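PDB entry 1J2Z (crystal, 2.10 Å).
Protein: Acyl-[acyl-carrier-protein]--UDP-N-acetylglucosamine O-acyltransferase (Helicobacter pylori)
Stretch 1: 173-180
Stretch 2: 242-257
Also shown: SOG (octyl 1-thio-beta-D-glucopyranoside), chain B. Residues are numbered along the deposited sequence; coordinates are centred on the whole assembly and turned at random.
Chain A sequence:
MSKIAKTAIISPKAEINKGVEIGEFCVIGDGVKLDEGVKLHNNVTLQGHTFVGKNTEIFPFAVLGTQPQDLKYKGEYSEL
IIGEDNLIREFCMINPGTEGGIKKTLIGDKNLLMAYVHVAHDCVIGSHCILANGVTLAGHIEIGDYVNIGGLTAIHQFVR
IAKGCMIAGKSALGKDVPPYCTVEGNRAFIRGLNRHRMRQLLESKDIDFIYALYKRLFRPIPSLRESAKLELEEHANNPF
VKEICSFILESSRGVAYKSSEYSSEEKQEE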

# COMPACT_ATOMS: atom_id res chain seq x y z
N LEU A 173 -5.03 10.56 9.96
CA LEU A 173 -4.89 11.54 11.03
C LEU A 173 -4.41 12.90 10.54
O LEU A 173 -3.35 13.02 9.92
N GLY A 174 -5.20 13.94 10.82
CA GLY A 174 -4.85 15.28 10.41
C GLY A 174 -4.66 16.24 11.58
O GLY A 174 -4.46 17.44 11.37
N LYS A 175 -4.70 15.72 12.80
CA LYS A 175 -4.52 16.55 13.98
C LYS A 175 -3.60 15.89 15.01
O LYS A 175 -3.35 14.69 14.95
N ASP A 176 -3.10 16.70 15.94
CA ASP A 176 -2.21 16.22 16.99
C ASP A 176 -2.92 15.34 18.00
O ASP A 176 -4.12 15.50 18.26
N VAL A 177 -2.17 14.41 18.60
CA VAL A 177 -2.73 13.51 19.59
C VAL A 177 -1.92 13.60 20.89
O VAL A 177 -0.73 13.30 20.91
N PRO A 178 -2.58 14.01 21.99
CA PRO A 178 -1.93 14.15 23.29
C PRO A 178 -1.46 12.80 23.83
O PRO A 178 -1.95 11.75 23.40
N PRO A 179 -0.53 12.81 24.79
CA PRO A 179 -0.01 11.56 25.36
C PRO A 179 -1.01 10.53 25.89
O PRO A 179 -2.06 10.87 26.44
N TYR A 180 -0.67 9.26 25.67
CA TYR A 180 -1.45 8.12 26.12
C TYR A 180 -2.87 7.96 25.56
O TYR A 180 -3.70 7.29 26.16
N LYS A 242 2.32 18.88 32.97
CA LYS A 242 3.30 19.60 32.16
C LYS A 242 3.46 18.96 30.79
O LYS A 242 3.43 19.63 29.76
N GLU A 243 3.63 17.64 30.78
CA GLU A 243 3.81 16.89 29.55
C GLU A 243 2.61 17.00 28.62
O GLU A 243 2.77 17.24 27.42
N ILE A 244 1.42 16.84 29.18
CA ILE A 244 0.19 16.89 28.40
C ILE A 244 -0.24 18.29 27.97
O ILE A 244 -0.50 18.53 26.79
N CYS A 245 -0.29 19.21 28.92
CA CYS A 245 -0.72 20.57 28.62
C CYS A 245 0.24 21.38 27.75
O CYS A 245 -0.20 22.15 26.89
N SER A 246 1.54 21.23 27.96
CA SER A 246 2.49 21.98 27.14
C SER A 246 2.41 21.46 25.71
O SER A 246 2.59 22.21 24.75
N PHE A 247 2.15 20.16 25.56
CA PHE A 247 2.02 19.56 24.23
C PHE A 247 0.85 20.24 23.52
O PHE A 247 0.97 20.68 22.37
N ILE A 248 -0.28 20.31 24.21
CA ILE A 248 -1.49 20.91 23.69
C ILE A 248 -1.31 22.37 23.27
O ILE A 248 -1.72 22.76 22.18
N LEU A 249 -0.72 23.18 24.14
CA LEU A 249 -0.51 24.59 23.84
C LEU A 249 0.46 24.82 22.69
O LEU A 249 0.44 25.88 22.06
N GLU A 250 1.31 23.83 22.40
CA GLU A 250 2.27 23.96 21.31
C GLU A 250 1.74 23.49 19.96
O GLU A 250 2.39 23.68 18.93
N SER A 251 0.55 22.90 19.97
CA SER A 251 -0.05 22.38 18.74
C SER A 251 -0.20 23.40 17.61
O SER A 251 -0.64 24.53 17.82
N SER A 252 0.16 22.98 16.39
CA SER A 252 0.06 23.82 15.21
C SER A 252 -1.19 23.48 14.41
O SER A 252 -1.93 24.37 13.98
N ARG A 253 -1.41 22.19 14.20
CA ARG A 253 -2.57 21.75 13.44
C ARG A 253 -3.81 21.62 14.31
O ARG A 253 -4.90 21.40 13.80
N GLY A 254 -3.63 21.79 15.61
CA GLY A 254 -4.75 21.67 16.52
C GLY A 254 -4.79 20.25 17.06
O GLY A 254 -4.20 19.34 16.49
N VAL A 255 -5.49 20.06 18.18
CA VAL A 255 -5.60 18.75 18.79
C VAL A 255 -6.79 17.98 18.24
O VAL A 255 -7.83 18.57 17.93
N ALA A 256 -6.64 16.67 18.12
CA ALA A 256 -7.69 15.81 17.60
C ALA A 256 -8.97 15.88 18.44
O ALA A 256 -8.94 16.26 19.60
N TYR A 257 -10.07 15.49 17.81
CA TYR A 257 -11.39 15.48 18.45
C TYR A 257 -11.40 14.41 19.55
O TYR A 257 -10.76 13.38 19.42

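The two stretches bury 761 Å² between them, and the largest share on any one residue, 107 Å², falls on Asp 176. Its backbone sets the register: Asp 176 N donates to Gly 254 O (2.9 Å, 159°) and Ala 256 N donates to Asp 176 O (2.8 Å, 159°), a single beta bridge opposite Val 255. With CA-to-CB directed toward the other stretch and chi1 at m, the carboxylate enters the turn after the helix. There Ser 251 OG, chi1 t, donates to Asp 176 OD2 at 2.8 Å, and accepts a weak bond from Gly 254 N (2.8 Å, 123°). Water 1 extends this polar pocket, donating to Asp 176 OD2 (2.7 Å) and accepting from Arg 253 N (2.9 Å).

Phe 247, chi1 t and directed toward stretch 1, is the main bump from the helix. Its ring sits in a hollow lined by consecutive residues: CE2 lies 4.0 Å from Asp 176 CB, 3.3 Å from Val 177 O and 3.7 Å from Pro 178 CA, while CD2 lies 4.2 Å from Pro 179 CD. Val 177 points away, so its carbonyl rather than its side chain meets the ring. Pro 179 is the reciprocal bump: its CG presses to 3.2 Å from Ile 244 CG1 (chi1 m, chi2 t). Pro 178 CD meets Val 255 CG1 at 4.0 Å, although Val 255 points its CB away.

At the exposed end, Lys 175 (m, t, t, t) is extended and lies across the run of the loop, its CD 3.3 Å from Val 255 O and its CB 4.0 Å from Ala 256 CB. Arg 253, with chi2 off-well at -143°, carries Gly 174 O over one guanidinium face (3.6 Å to NE); at the edge, SOG C8' reaches 3.2 Å from Arg 253 NH2.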

# COMPACT_ATOMS: atom_id res chain seq x y z
CB LEU A 173 -3.93 11.01 12.10
CG LEU A 173 -3.76 11.80 13.40
CD1 LEU A 173 -5.10 11.93 14.14
CD2 LEU A 173 -2.73 11.09 14.28
CB LYS A 175 -5.87 16.87 14.62
CG LYS A 175 -6.74 17.82 13.80
CD LYS A 175 -7.95 18.25 14.60
CE LYS A 175 -8.78 19.28 13.85
NZ LYS A 175 -9.95 19.73 14.66
CB ASP A 176 -1.57 17.39 17.73
CG ASP A 176 -0.66 18.22 16.84
OD1 ASP A 176 -0.45 17.84 15.67
OD2 ASP A 176 -0.14 19.24 17.33
CB VAL A 177 -2.70 12.06 19.10
CG1 VAL A 177 -3.36 11.15 20.13
CG2 VAL A 177 -3.42 11.95 17.75
CB PRO A 178 -3.01 14.78 24.15
CG PRO A 178 -4.26 14.15 23.60
CD PRO A 178 -4.03 14.26 22.10
CB PRO A 179 0.96 12.04 26.44
CG PRO A 179 0.53 13.43 26.74
CD PRO A 179 0.12 13.98 25.40
CB TYR A 180 -1.50 8.12 27.65
CG TYR A 180 -0.12 8.12 28.28
CD1 TYR A 180 0.40 9.26 28.90
CD2 TYR A 180 0.68 6.98 28.22
CE1 TYR A 180 1.68 9.26 29.45
CE2 TYR A 180 1.96 6.97 28.76
CZ TYR A 180 2.46 8.11 29.37
OH TYR A 180 3.73 8.09 29.90
CB LYS A 242 4.67 19.62 32.86
CG LYS A 242 4.68 20.34 34.20
CD LYS A 242 6.09 20.40 34.78
CE LYS A 242 6.13 21.16 36.09
NZ LYS A 242 7.50 21.25 36.67
CB GLU A 243 4.05 15.42 29.90
CG GLU A 243 4.40 14.55 28.72
CD GLU A 243 4.69 13.12 29.13
OE1 GLU A 243 5.12 12.33 28.26
OE2 GLU A 243 4.49 12.80 30.33
CB ILE A 244 -0.96 16.22 29.19
CG1 ILE A 244 -0.64 14.74 29.38
CG2 ILE A 244 -2.28 16.42 28.47
CD1 ILE A 244 -1.62 13.99 30.24
CB CYS A 245 -1.02 21.32 29.92
SG CYS A 245 -2.35 20.53 30.84
CB SER A 246 3.92 21.82 27.68
OG SER A 246 4.39 20.50 27.51
CB PHE A 247 1.74 18.06 24.34
CG PHE A 247 1.54 17.39 23.00
CD1 PHE A 247 2.62 17.09 22.19
CD2 PHE A 247 0.25 17.09 22.55
CE1 PHE A 247 2.44 16.50 20.94
CE2 PHE A 247 0.06 16.51 21.30
CZ PHE A 247 1.15 16.21 20.49
CB ILE A 248 -2.64 20.82 24.73
CG1 ILE A 248 -3.07 19.36 24.88
CG2 ILE A 248 -3.81 21.70 24.31
CD1 ILE A 248 -4.07 19.13 26.01
CB LEU A 249 -0.02 25.34 25.09
CG LEU A 249 -0.94 25.36 26.31
CD1 LEU A 249 -0.30 26.20 27.41
CD2 LEU A 249 -2.30 25.93 25.94
CB GLU A 250 3.55 23.19 21.64
CG GLU A 250 4.41 23.84 22.70
CD GLU A 250 5.60 22.97 23.09
OE1 GLU A 250 6.32 22.51 22.18
OE2 GLU A 250 5.81 22.76 24.30
CB SER A 251 -1.42 21.78 19.05
OG SER A 251 -2.01 21.26 17.88
CB SER A 252 1.29 23.63 14.31
OG SER A 252 2.42 24.31 14.81
CB ARG A 253 -2.28 20.41 12.77
CG ARG A 253 -1.05 20.44 11.89
CD ARG A 253 -1.24 19.58 10.67
NE ARG A 253 -2.38 20.04 9.89
CZ ARG A 253 -2.78 19.47 8.75
NH1 ARG A 253 -2.12 18.43 8.27
NH2 ARG A 253 -3.84 19.95 8.11
CB VAL A 255 -5.73 18.87 20.31
CG1 VAL A 255 -5.97 17.52 20.94
CG2 VAL A 255 -4.46 19.49 20.87
CB ALA A 256 -7.20 14.38 17.52
CB TYR A 257 -12.44 15.13 17.39
CG TYR A 257 -13.86 15.51 17.74
CD1 TYR A 257 -14.44 16.66 17.22
CD2 TYR A 257 -14.63 14.70 18.57
CE1 TYR A 257 -15.76 17.00 17.51
CE2 TYR A 257 -15.95 15.03 18.88
CZ TYR A 257 -16.51 16.18 18.34
OH TYR A 257 -17.81 16.51 18.64
C1 SOG B . 4.13 15.08 1.26
C2 SOG B . 5.65 15.37 1.15
C3 SOG B . 6.31 14.26 0.32
C4 SOG B . 6.07 12.93 1.02
C5 SOG B . 4.55 12.67 1.13
C6 SOG B . 4.26 11.36 1.85
C1' SOG B . 2.15 16.40 1.63
C2' SOG B . 1.23 16.13 2.80
C3' SOG B . 0.03 17.07 2.77
C4' SOG B . -0.91 16.81 3.94
C5' SOG B . -2.10 17.75 3.90
C6' SOG B . -3.10 17.40 4.99
C7' SOG B . -4.30 18.33 4.96
C8' SOG B . -5.27 17.96 6.06
S1 SOG B . 3.49 16.09 2.06
O2 SOG B . 5.86 16.63 0.53
O3 SOG B . 7.70 14.51 0.21
O4 SOG B . 6.69 11.88 0.29
O5 SOG B . 3.93 13.77 1.87
O6 SOG B . 4.32 10.29 0.93
O HOH W 1 0.72 20.34 15.02